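Local coordinates for protein ferredoxin CarAc (Pseudomonas resinovorans, PDB 7BUH) that carries electrons on a Rieske [2Fe-2S] cluster from the reductase CarAd to the terminal oxygenase CarAa during carbazole dioxygenation, at residues A[41-47]-A[86-91]; A[17-21]-A[52-58]; A[46-52]-A[65-69]; A[38-42]-A[92-96]. All blocks are in the same frame, centred on the assembly; numbering follows the deposited sequence. Where two conformers were deposited one is given.

Contact 1: residues A[41-47]-A[86-91]; sequences ATEDTCT and VPLGVF. With FES (Fe2/s2 (inorganic) cluster), chain B.
Val86 meets Thr47 through its carbonyl: Thr47 OG1 donates to Val86 O at 2.7 Å, tilted 16° from the carbonyl plane. With chi1 at 59°, OG1 sits between the backbone N and carbonyl carbon of Thr47, which leaves CG2 to lean toward Pro87 O. A water accepts from Val86 N and donates to the same Thr47 hydroxyl, so OG1 is gripped twice. Pro87 takes part mainly through its carbonyl, which a second water joins to Glu43 OE1. Leu88 then pushes its side chain between strand and loop: CD1 packs against Thr42 CB at 3.8 Å, while CD2 reaches Thr47 CG2 at 3.9 Å and also lies near Thr45 O. Gly89 is held at both ends by one residue. Its N donates almost straight to Glu43 OE1 (3.2 Å, 171°), approaching from above the carboxylate plane, and its O accepts from Glu43 N at 3.2 Å. With an alanine at Glu43, Gly89 N would probably lose its carboxylate mate and Pro87 O its water link. At Val90 the chains pair as antiparallel strands, opposite Thr42 at a non-hydrogen-bonded position. Phe91 N closes the run on Ala41 O at 3.0 Å, and its ring carbon CE1 lies 4.1 Å from Glu43 CG, the two side chains crossing at a slant. Thus backbone, carboxylate, hydroxyl and water bonds tie the end of strand 38-43, and the loop leading into cluster ligand Cys46, to the segment entering strand 90-96, a join that probably helps to steady this cluster-binding loop of the Rieske fold.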
# COMPACT_ATOMS: atom_id res chain seq x y z
N ALA A 41 2.96 -2.96 -1.62
CA ALA A 41 1.70 -2.22 -1.56
C ALA A 41 0.95 -2.58 -0.29
O ALA A 41 0.97 -3.75 0.12
CB ALA A 41 0.85 -2.51 -2.78
N THR A 42 0.28 -1.59 0.28
CA THR A 42 -0.66 -1.79 1.39
C THR A 42 -1.93 -1.00 1.11
O THR A 42 -1.95 -0.23 0.16
CB THR A 42 -0.03 -1.32 2.71
OG1 THR A 42 0.20 0.10 2.69
CG2 THR A 42 1.28 -2.00 3.04
N GLU A 43 -2.93 -1.11 1.98
CA GLU A 43 -3.95 -0.08 2.13
C GLU A 43 -3.23 1.27 2.31
O GLU A 43 -2.17 1.34 2.99
CB GLU A 43 -4.85 -0.35 3.34
CG GLU A 43 -5.76 -1.53 3.13
CD GLU A 43 -6.22 -2.26 4.40
OE1 GLU A 43 -5.83 -1.89 5.58
OE2 GLU A 43 -6.98 -3.25 4.19
N ASP A 44 -3.76 2.33 1.72
CA ASP A 44 -3.21 3.70 1.88
C ASP A 44 -3.62 4.29 3.23
O ASP A 44 -2.90 5.19 3.75
CB ASP A 44 -3.73 4.61 0.77
CG ASP A 44 -3.18 6.02 0.85
OD1 ASP A 44 -1.94 6.16 0.74
OD2 ASP A 44 -4.00 6.96 0.99
N THR A 45 -4.77 3.89 3.76
CA THR A 45 -5.38 4.56 4.93
C THR A 45 -4.74 4.01 6.20
O THR A 45 -4.84 2.84 6.44
CB THR A 45 -6.90 4.42 4.92
OG1 THR A 45 -7.37 4.86 3.64
CG2 THR A 45 -7.53 5.23 6.04
N CYS A 46 -4.10 4.88 6.98
CA CYS A 46 -3.56 4.53 8.30
C CYS A 46 -4.70 3.97 9.15
O CYS A 46 -5.77 4.63 9.27
CB CYS A 46 -2.94 5.74 8.98
SG CYS A 46 -2.10 5.26 10.50
N THR A 47 -4.47 2.81 9.76
CA THR A 47 -5.52 2.13 10.57
C THR A 47 -5.81 2.91 11.85
O THR A 47 -6.89 2.71 12.42
CB THR A 47 -5.16 0.68 10.86
OG1 THR A 47 -3.91 0.69 11.56
CG2 THR A 47 -5.14 -0.14 9.60
N VAL A 86 -3.19 -1.80 14.59
CA VAL A 86 -3.95 -2.64 13.64
C VAL A 86 -3.16 -2.78 12.35
O VAL A 86 -2.88 -1.77 11.71
CB VAL A 86 -5.36 -2.09 13.37
CG1 VAL A 86 -6.05 -2.95 12.33
CG2 VAL A 86 -6.18 -1.96 14.64
N PRO A 87 -2.76 -4.01 11.94
CA PRO A 87 -2.02 -4.19 10.69
C PRO A 87 -2.80 -3.76 9.43
O PRO A 87 -4.04 -3.78 9.41
CB PRO A 87 -1.74 -5.70 10.61
CG PRO A 87 -1.98 -6.21 12.01
CD PRO A 87 -3.04 -5.30 12.59
N LEU A 88 -2.04 -3.29 8.44
CA LEU A 88 -2.53 -2.97 7.08
C LEU A 88 -2.71 -4.27 6.31
O LEU A 88 -1.87 -5.17 6.43
CB LEU A 88 -1.54 -2.07 6.34
CG LEU A 88 -1.25 -0.72 6.96
CD1 LEU A 88 0.01 -0.10 6.35
CD2 LEU A 88 -2.45 0.21 6.83
N GLY A 89 -3.71 -4.27 5.44
CA GLY A 89 -3.84 -5.20 4.32
C GLY A 89 -2.62 -5.08 3.44
O GLY A 89 -2.19 -3.94 3.17
N VAL A 90 -2.10 -6.19 2.98
CA VAL A 90 -0.96 -6.18 2.01
C VAL A 90 -1.48 -6.64 0.65
O VAL A 90 -2.37 -7.54 0.58
CB VAL A 90 0.23 -7.02 2.51
CG1 VAL A 90 0.78 -6.45 3.82
CG2 VAL A 90 -0.10 -8.48 2.64
N PHE A 91 -0.94 -6.04 -0.41
CA PHE A 91 -1.32 -6.37 -1.81
C PHE A 91 -0.05 -6.71 -2.58
O PHE A 91 0.90 -5.96 -2.51
CB PHE A 91 -2.09 -5.22 -2.47
CG PHE A 91 -3.39 -4.90 -1.77
CD1 PHE A 91 -3.40 -4.34 -0.50
CD2 PHE A 91 -4.60 -5.27 -2.34
CE1 PHE A 91 -4.60 -4.10 0.16
CE2 PHE A 91 -5.79 -5.03 -1.68
CZ PHE A 91 -5.79 -4.43 -0.43
FE1 FES B . -2.48 8.19 13.67
FE2 FES B . -1.55 7.34 11.31
S1 FES B . -3.42 8.49 11.65
S2 FES B . -0.51 7.27 13.28
O HOH W 1 3.33 -6.07 -1.54
O HOH W 2 -6.36 -3.29 8.05
O HOH W 3 -3.74 1.08 14.28

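Contact 2: residues A[17-21]-A[52-58]; sequences GTIRR and SLSEGTL
The flat guanidinium of Arg21 reaches Ser52 at a slant, its NH1 4.2 Å from Ser52 OG. A water fills the role of go-between: it accepts from Arg21 NH1 at 3.1 Å and donates both to Ser52 OG and to the carboxylate oxygen Glu55 OE2. The extended Arg21 chain (chi1 179°) carries the group out to that water, while Ser52 OG has its own bond to Asp44 OD2. In the Rieske fold this joins the edge strand 18-24 of the six-stranded sheet to the cluster-binding part, where residues 53-55 form a short 3-10 turn ahead of strand 57-59. Ile19 makes the apolar half: CG2 lies on Ser54 CA at 3.6 Å. Ile19 and Leu58 reach toward each other tip to tip, Ile19 CG1 3.9 Å from Leu58 CD1, while Ile19 CD1 turns to Gly56 O. Cutting Ile19 back to an alanine is likely to open a gap between Ser54 and Leu58. Leu58 CD1 also touches Gly17 C at 3.7 Å, beside the G1 beta bulge that sets Gly17 and Thr18 together against Arg34 of the next strand. Two more waters bridge the backbones, one from Gly17 O to Leu58 N, the other donating to Ile19 O and Ser54 O.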
# COMPACT_ATOMS: atom_id res chain seq x y z
N GLY A 17 12.42 5.07 -2.58
CA GLY A 17 11.98 5.83 -1.41
C GLY A 17 10.78 6.72 -1.72
O GLY A 17 10.55 7.66 -0.94
N THR A 18 9.97 6.38 -2.73
CA THR A 18 8.75 7.16 -3.08
C THR A 18 7.51 6.29 -2.95
O THR A 18 7.62 5.07 -2.96
CB THR A 18 8.79 7.79 -4.48
OG1 THR A 18 8.93 6.80 -5.49
CG2 THR A 18 9.89 8.84 -4.60
N ILE A 19 6.35 6.94 -2.85
CA ILE A 19 5.03 6.27 -2.68
C ILE A 19 4.10 6.85 -3.73
O ILE A 19 4.17 8.07 -3.95
CB ILE A 19 4.44 6.44 -1.26
CG1 ILE A 19 5.49 6.30 -0.15
CG2 ILE A 19 3.28 5.50 -1.00
CD1 ILE A 19 5.79 7.56 0.59
N ARG A 20 3.24 6.03 -4.30
CA ARG A 20 2.13 6.44 -5.20
C ARG A 20 0.84 5.93 -4.60
O ARG A 20 0.76 4.73 -4.25
CB ARG A 20 2.25 5.83 -6.60
CG ARG A 20 3.26 6.50 -7.51
CD ARG A 20 2.61 7.56 -8.40
NE ARG A 20 3.32 7.74 -9.67
CZ ARG A 20 4.56 8.20 -9.77
NH1 ARG A 20 5.11 8.36 -10.96
NH2 ARG A 20 5.26 8.52 -8.71
N ARG A 21 -0.17 6.79 -4.55
CA ARG A 21 -1.53 6.37 -4.16
C ARG A 21 -2.25 5.85 -5.40
O ARG A 21 -2.10 6.41 -6.48
CB ARG A 21 -2.26 7.53 -3.50
CG ARG A 21 -3.68 7.22 -3.08
CD ARG A 21 -4.22 8.39 -2.31
NE ARG A 21 -5.62 8.17 -2.06
CZ ARG A 21 -6.40 9.04 -1.48
NH1 ARG A 21 -5.91 10.21 -1.11
NH2 ARG A 21 -7.67 8.75 -1.31
N SER A 52 -3.59 9.52 5.06
CA SER A 52 -3.07 8.87 3.83
C SER A 52 -1.58 8.57 4.03
O SER A 52 -0.76 9.50 4.10
CB SER A 52 -3.36 9.72 2.62
OG SER A 52 -2.82 9.13 1.47
N LEU A 53 -1.22 7.28 4.06
CA LEU A 53 0.21 6.87 4.16
C LEU A 53 1.03 7.33 2.94
O LEU A 53 2.23 7.55 3.11
CB LEU A 53 0.31 5.36 4.39
CG LEU A 53 -0.26 4.90 5.73
CD1 LEU A 53 -0.21 3.40 5.82
CD2 LEU A 53 0.50 5.53 6.89
N SER A 54 0.43 7.48 1.76
CA SER A 54 1.15 7.97 0.55
C SER A 54 1.55 9.44 0.72
O SER A 54 2.27 9.94 -0.16
CB SER A 54 0.35 7.78 -0.69
OG SER A 54 -0.89 8.44 -0.57
N GLU A 55 1.13 10.12 1.79
CA GLU A 55 1.60 11.50 2.12
C GLU A 55 2.69 11.44 3.19
O GLU A 55 3.14 12.50 3.67
CB GLU A 55 0.40 12.37 2.52
CG GLU A 55 -0.55 12.67 1.37
CD GLU A 55 -1.89 13.30 1.78
OE1 GLU A 55 -2.03 13.69 2.96
OE2 GLU A 55 -2.81 13.38 0.92
N GLY A 56 3.08 10.23 3.62
CA GLY A 56 4.11 10.02 4.64
C GLY A 56 5.52 9.96 4.08
O GLY A 56 5.80 10.49 2.99
N THR A 57 6.41 9.36 4.86
CA THR A 57 7.87 9.31 4.64
C THR A 57 8.30 7.86 4.78
O THR A 57 8.03 7.28 5.84
CB THR A 57 8.59 10.19 5.67
OG1 THR A 57 8.05 11.51 5.50
CG2 THR A 57 10.09 10.14 5.49
N LEU A 58 9.03 7.34 3.80
CA LEU A 58 9.69 6.02 3.97
C LEU A 58 11.02 6.17 4.70
O LEU A 58 11.79 7.09 4.42
CB LEU A 58 9.90 5.37 2.61
CG LEU A 58 8.68 4.73 2.00
CD1 LEU A 58 8.88 4.49 0.51
CD2 LEU A 58 8.33 3.42 2.73
O HOH W 4 9.82 8.70 1.54
O HOH W 5 2.69 10.03 -2.85
O HOH W 6 -2.95 10.95 -0.57

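Contact 3: residues A[46-52]-A[65-69]; sequences CTHGIAS and CPFHG. With FES (Fe2/s2 (inorganic) cluster), chain B.
His48 and His68 stand almost at right angles, their ring planes 84° apart and centroids separated by 4.8 Å, as their ND1 atoms converge on one iron. His48 ND1 and His68 ND1 each lie 2.1 Å from FE1; the two nitrogens are only 3.1 Å from each other, an approach set by the shared metal. His68 ND1 sits at the edge of the His48 ring, in its plane, whereas the edge of the His68 ring faces bridging sulfide S2. On the other iron, Cys46 SG and Cys65 SG bind FE2 with their sulfurs 3.8 Å apart. Both sulfurs are swung anti to the backbone N of their residues (chi1 178° in Cys65), which brings them onto FE2. This is the Rieske motif, Cys-X-His from residues 46-52 and Cys-X-X-His from residues 65-69, so each loop supplies one ligand to either iron. Both histidines are solvent-exposed, consistent with electrons passing to and from partners on that side. Backbone amides support the thiolates: Phe67 N donates to Cys65 SG at 3.5 Å, and His48 N makes a weaker bond to Cys46 SG. Between the loops, the methyl of Ala51 wedges against Cys65 SG (3.6 Å) and Phe67 CB (3.7 Å). The Pro66 ring rests its CG on Ser52 O, and Gly49 N lies 3.0 Å from cluster sulfide S1.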
# COMPACT_ATOMS: atom_id res chain seq x y z
N CYS A 46 -4.10 4.88 6.98
CA CYS A 46 -3.56 4.53 8.30
C CYS A 46 -4.70 3.97 9.15
O CYS A 46 -5.77 4.63 9.27
CB CYS A 46 -2.94 5.74 8.98
SG CYS A 46 -2.10 5.26 10.50
N THR A 47 -4.47 2.81 9.76
CA THR A 47 -5.52 2.13 10.57
C THR A 47 -5.81 2.91 11.85
O THR A 47 -6.89 2.71 12.42
CB THR A 47 -5.16 0.68 10.86
OG1 THR A 47 -3.91 0.69 11.56
CG2 THR A 47 -5.14 -0.14 9.60
N HIS A 48 -4.88 3.75 12.29
CA HIS A 48 -4.99 4.49 13.56
C HIS A 48 -5.98 5.66 13.43
O HIS A 48 -6.99 5.66 14.12
CB HIS A 48 -3.60 4.94 14.03
CG HIS A 48 -3.68 5.74 15.27
ND1 HIS A 48 -3.42 7.09 15.25
CD2 HIS A 48 -4.03 5.41 16.54
CE1 HIS A 48 -3.54 7.56 16.49
NE2 HIS A 48 -3.96 6.55 17.28
N GLY A 49 -5.66 6.68 12.64
CA GLY A 49 -6.47 7.91 12.59
C GLY A 49 -6.72 8.43 11.18
O GLY A 49 -6.89 9.68 11.03
N ILE A 50 -6.73 7.54 10.17
CA ILE A 50 -7.39 7.77 8.85
C ILE A 50 -6.54 8.66 7.93
O ILE A 50 -7.08 9.14 6.90
CB ILE A 50 -8.78 8.41 9.09
CG1 ILE A 50 -9.65 7.54 10.00
CG2 ILE A 50 -9.48 8.71 7.79
CD1 ILE A 50 -9.86 6.13 9.50
N ALA A 51 -5.27 8.84 8.22
CA ALA A 51 -4.36 9.62 7.36
C ALA A 51 -4.08 8.82 6.09
O ALA A 51 -4.28 7.59 6.07
CB ALA A 51 -3.09 9.93 8.10
N SER A 52 -3.59 9.52 5.06
CA SER A 52 -3.07 8.87 3.83
C SER A 52 -1.58 8.57 4.03
O SER A 52 -0.76 9.50 4.10
CB SER A 52 -3.36 9.72 2.62
OG SER A 52 -2.82 9.13 1.47
N CYS A 65 3.60 7.42 9.10
CA CYS A 65 2.32 8.12 8.92
C CYS A 65 2.51 9.62 9.14
O CYS A 65 3.11 10.02 10.14
CB CYS A 65 1.30 7.61 9.94
SG CYS A 65 -0.27 8.49 9.78
N PRO A 66 1.99 10.50 8.27
CA PRO A 66 2.18 11.94 8.46
C PRO A 66 1.36 12.55 9.60
O PRO A 66 1.69 13.65 10.02
CB PRO A 66 1.74 12.49 7.09
CG PRO A 66 0.70 11.53 6.60
CD PRO A 66 1.21 10.18 7.07
N PHE A 67 0.32 11.89 10.11
CA PHE A 67 -0.59 12.54 11.08
C PHE A 67 -0.00 12.44 12.49
O PHE A 67 0.25 13.54 13.10
CB PHE A 67 -2.02 12.03 10.91
CG PHE A 67 -3.04 13.04 11.36
CD1 PHE A 67 -3.09 14.30 10.78
CD2 PHE A 67 -3.89 12.77 12.42
CE1 PHE A 67 -3.99 15.25 11.23
CE2 PHE A 67 -4.79 13.72 12.87
CZ PHE A 67 -4.85 14.96 12.27
N HIS A 68 0.27 11.23 12.99
CA HIS A 68 0.76 11.01 14.38
C HIS A 68 2.11 10.30 14.42
O HIS A 68 2.53 9.96 15.53
CB HIS A 68 -0.20 10.19 15.25
CG HIS A 68 -1.58 10.73 15.27
ND1 HIS A 68 -2.63 10.03 14.73
CD2 HIS A 68 -2.08 11.90 15.73
CE1 HIS A 68 -3.74 10.75 14.87
NE2 HIS A 68 -3.42 11.90 15.48
N GLY A 69 2.77 10.08 13.29
CA GLY A 69 4.10 9.44 13.31
C GLY A 69 4.05 7.98 13.77
O GLY A 69 5.12 7.43 14.09
FE1 FES B . -2.48 8.19 13.67
FE2 FES B . -1.55 7.34 11.31
S1 FES B . -3.42 8.49 11.65
S2 FES B . -0.51 7.27 13.28

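Contact 4: residues A[38-42]-A[92-96]; sequences QFYAT and EVEVK
Strands 38-43 and 90-96 are neighbours in the six-stranded antiparallel sheet of the Rieske fold, and Phe39 and Val93 meet where they splay apart. The short segments run at 136° to each other, with axes 6.8 Å apart at the closest approach, and no direct backbone hydrogen bond spans them here. A water takes over that job, donating to Phe39 O and accepting from Val93 N at 3.2 Å. Side chains do the rest, with Val93 in the middle. Its CG1, anti to the backbone N (chi1 -180°), is aimed at Phe39 and lies 3.5 Å from Phe39 CB. The other branch, CG2, turns to the Ala41 side and also touches the carbonyl carbon of Tyr40. Farther out, Phe39 and Val95 cross at about a right angle, with Val95 CG2 set 3.8 Å from Phe39 CD1 and nearly as close to the neighbouring ring carbon CE1. Strand 99-103 continues this apolar patch: Val100 touches both Phe39 and Val93, and Val102 touches Ala41. The polar side chains form no bond across the pair. Tyr40, whose side chain starts away from strand 90-96, donates its OH to Gln38 OE1 at 2.6 Å from above the amide carbonyl plane. Lys96 makes a cation-pi contact with Trp5 of strand 5-10. The side-chain contact is apolar and lies away from the cluster; its tightest point is the methyl-to-methyl approach of Val93 CG2 and Ala41 CB, 3.4 Å and shorter than usual van der Waals contact.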
# COMPACT_ATOMS: atom_id res chain seq x y z
N GLN A 38 12.72 -2.63 -5.13
CA GLN A 38 11.60 -3.56 -4.89
C GLN A 38 10.36 -2.71 -4.65
O GLN A 38 10.47 -1.55 -4.24
CB GLN A 38 11.87 -4.52 -3.73
CG GLN A 38 13.09 -5.40 -3.94
CD GLN A 38 13.47 -6.14 -2.68
OE1 GLN A 38 12.93 -5.91 -1.60
NE2 GLN A 38 14.40 -7.07 -2.81
N PHE A 39 9.23 -3.29 -4.97
CA PHE A 39 7.89 -2.65 -4.89
C PHE A 39 7.01 -3.43 -3.92
O PHE A 39 7.01 -4.67 -3.99
CB PHE A 39 7.25 -2.58 -6.28
CG PHE A 39 7.99 -1.68 -7.23
CD1 PHE A 39 9.04 -2.18 -8.00
CD2 PHE A 39 7.65 -0.34 -7.32
CE1 PHE A 39 9.71 -1.33 -8.88
CE2 PHE A 39 8.30 0.49 -8.21
CZ PHE A 39 9.36 -0.01 -8.96
N TYR A 40 6.26 -2.71 -3.08
CA TYR A 40 5.32 -3.28 -2.08
C TYR A 40 4.05 -2.42 -2.13
O TYR A 40 4.09 -1.28 -2.64
CB TYR A 40 5.96 -3.31 -0.69
CG TYR A 40 7.18 -4.17 -0.67
CD1 TYR A 40 7.07 -5.56 -0.62
CD2 TYR A 40 8.45 -3.63 -0.84
CE1 TYR A 40 8.19 -6.38 -0.68
CE2 TYR A 40 9.57 -4.44 -0.88
CZ TYR A 40 9.44 -5.82 -0.80
OH TYR A 40 10.54 -6.62 -0.90
N ALA A 41 2.96 -2.96 -1.62
CA ALA A 41 1.70 -2.22 -1.56
C ALA A 41 0.95 -2.58 -0.29
O ALA A 41 0.97 -3.75 0.12
CB ALA A 41 0.85 -2.51 -2.78
N THR A 42 0.28 -1.59 0.28
CA THR A 42 -0.66 -1.79 1.39
C THR A 42 -1.93 -1.00 1.11
O THR A 42 -1.95 -0.23 0.16
CB THR A 42 -0.03 -1.32 2.71
OG1 THR A 42 0.20 0.10 2.69
CG2 THR A 42 1.28 -2.00 3.04
N GLU A 92 -0.09 -7.80 -3.35
CA GLU A 92 0.98 -8.17 -4.30
C GLU A 92 1.23 -7.07 -5.35
O GLU A 92 0.26 -6.41 -5.81
CB GLU A 92 0.63 -9.49 -5.00
CG GLU A 92 1.79 -10.08 -5.78
CD GLU A 92 1.52 -11.46 -6.37
OE1 GLU A 92 0.48 -12.08 -5.98
OE2 GLU A 92 2.33 -11.93 -7.22
N VAL A 93 2.49 -6.85 -5.70
CA VAL A 93 2.94 -5.88 -6.74
C VAL A 93 3.79 -6.64 -7.74
O VAL A 93 4.71 -7.34 -7.30
CB VAL A 93 3.73 -4.70 -6.17
CG1 VAL A 93 4.14 -3.75 -7.30
CG2 VAL A 93 2.94 -3.95 -5.11
N GLU A 94 3.47 -6.54 -9.03
CA GLU A 94 4.27 -7.16 -10.13
C GLU A 94 4.69 -6.05 -11.08
O GLU A 94 3.81 -5.26 -11.47
CB GLU A 94 3.48 -8.25 -10.85
CG GLU A 94 3.45 -9.59 -10.11
CD GLU A 94 2.60 -10.74 -10.68
OE1 GLU A 94 2.46 -11.77 -9.96
OE2 GLU A 94 2.07 -10.64 -11.82
N VAL A 95 5.95 -6.03 -11.51
CA VAL A 95 6.40 -5.20 -12.67
C VAL A 95 6.25 -6.07 -13.92
O VAL A 95 6.79 -7.16 -13.94
CB VAL A 95 7.83 -4.69 -12.50
CG1 VAL A 95 8.19 -3.72 -13.61
CG2 VAL A 95 8.02 -4.05 -11.13
N LYS A 96 5.42 -5.63 -14.86
CA LYS A 96 5.13 -6.37 -16.11
C LYS A 96 5.46 -5.44 -17.28
O LYS A 96 4.89 -4.32 -17.38
CB LYS A 96 3.66 -6.83 -16.13
CG LYS A 96 3.11 -7.57 -14.92
CD LYS A 96 1.55 -7.56 -14.92
CE LYS A 96 0.82 -7.80 -13.60
NZ LYS A 96 0.63 -9.22 -13.26
O HOH W 7 4.91 -6.95 -3.66

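In the fold
Contacts 1 and 4 both use strands 38-43 and 90-96 of the large antiparallel sheet, contact 1 running on into loops; their centres are about 14 Å apart and they share Ala41 and Thr42. Contact 1 continues toward the cluster, sharing Cys46 and Thr47 with contact 3, which is nested inside the loop it closes. Contact 2 alternates with the other three along the chain, bringing edge strand 18-24 against the segment after the first cluster loop; it shares Ser52 with contact 3 and touches contact 1 through Asp44. Contacts 3 and 4 lie on opposite sides of the chain's centre, about 22 Å between centres, so the cluster lies far from contact 4, its second loop set between strands of the smaller sheet.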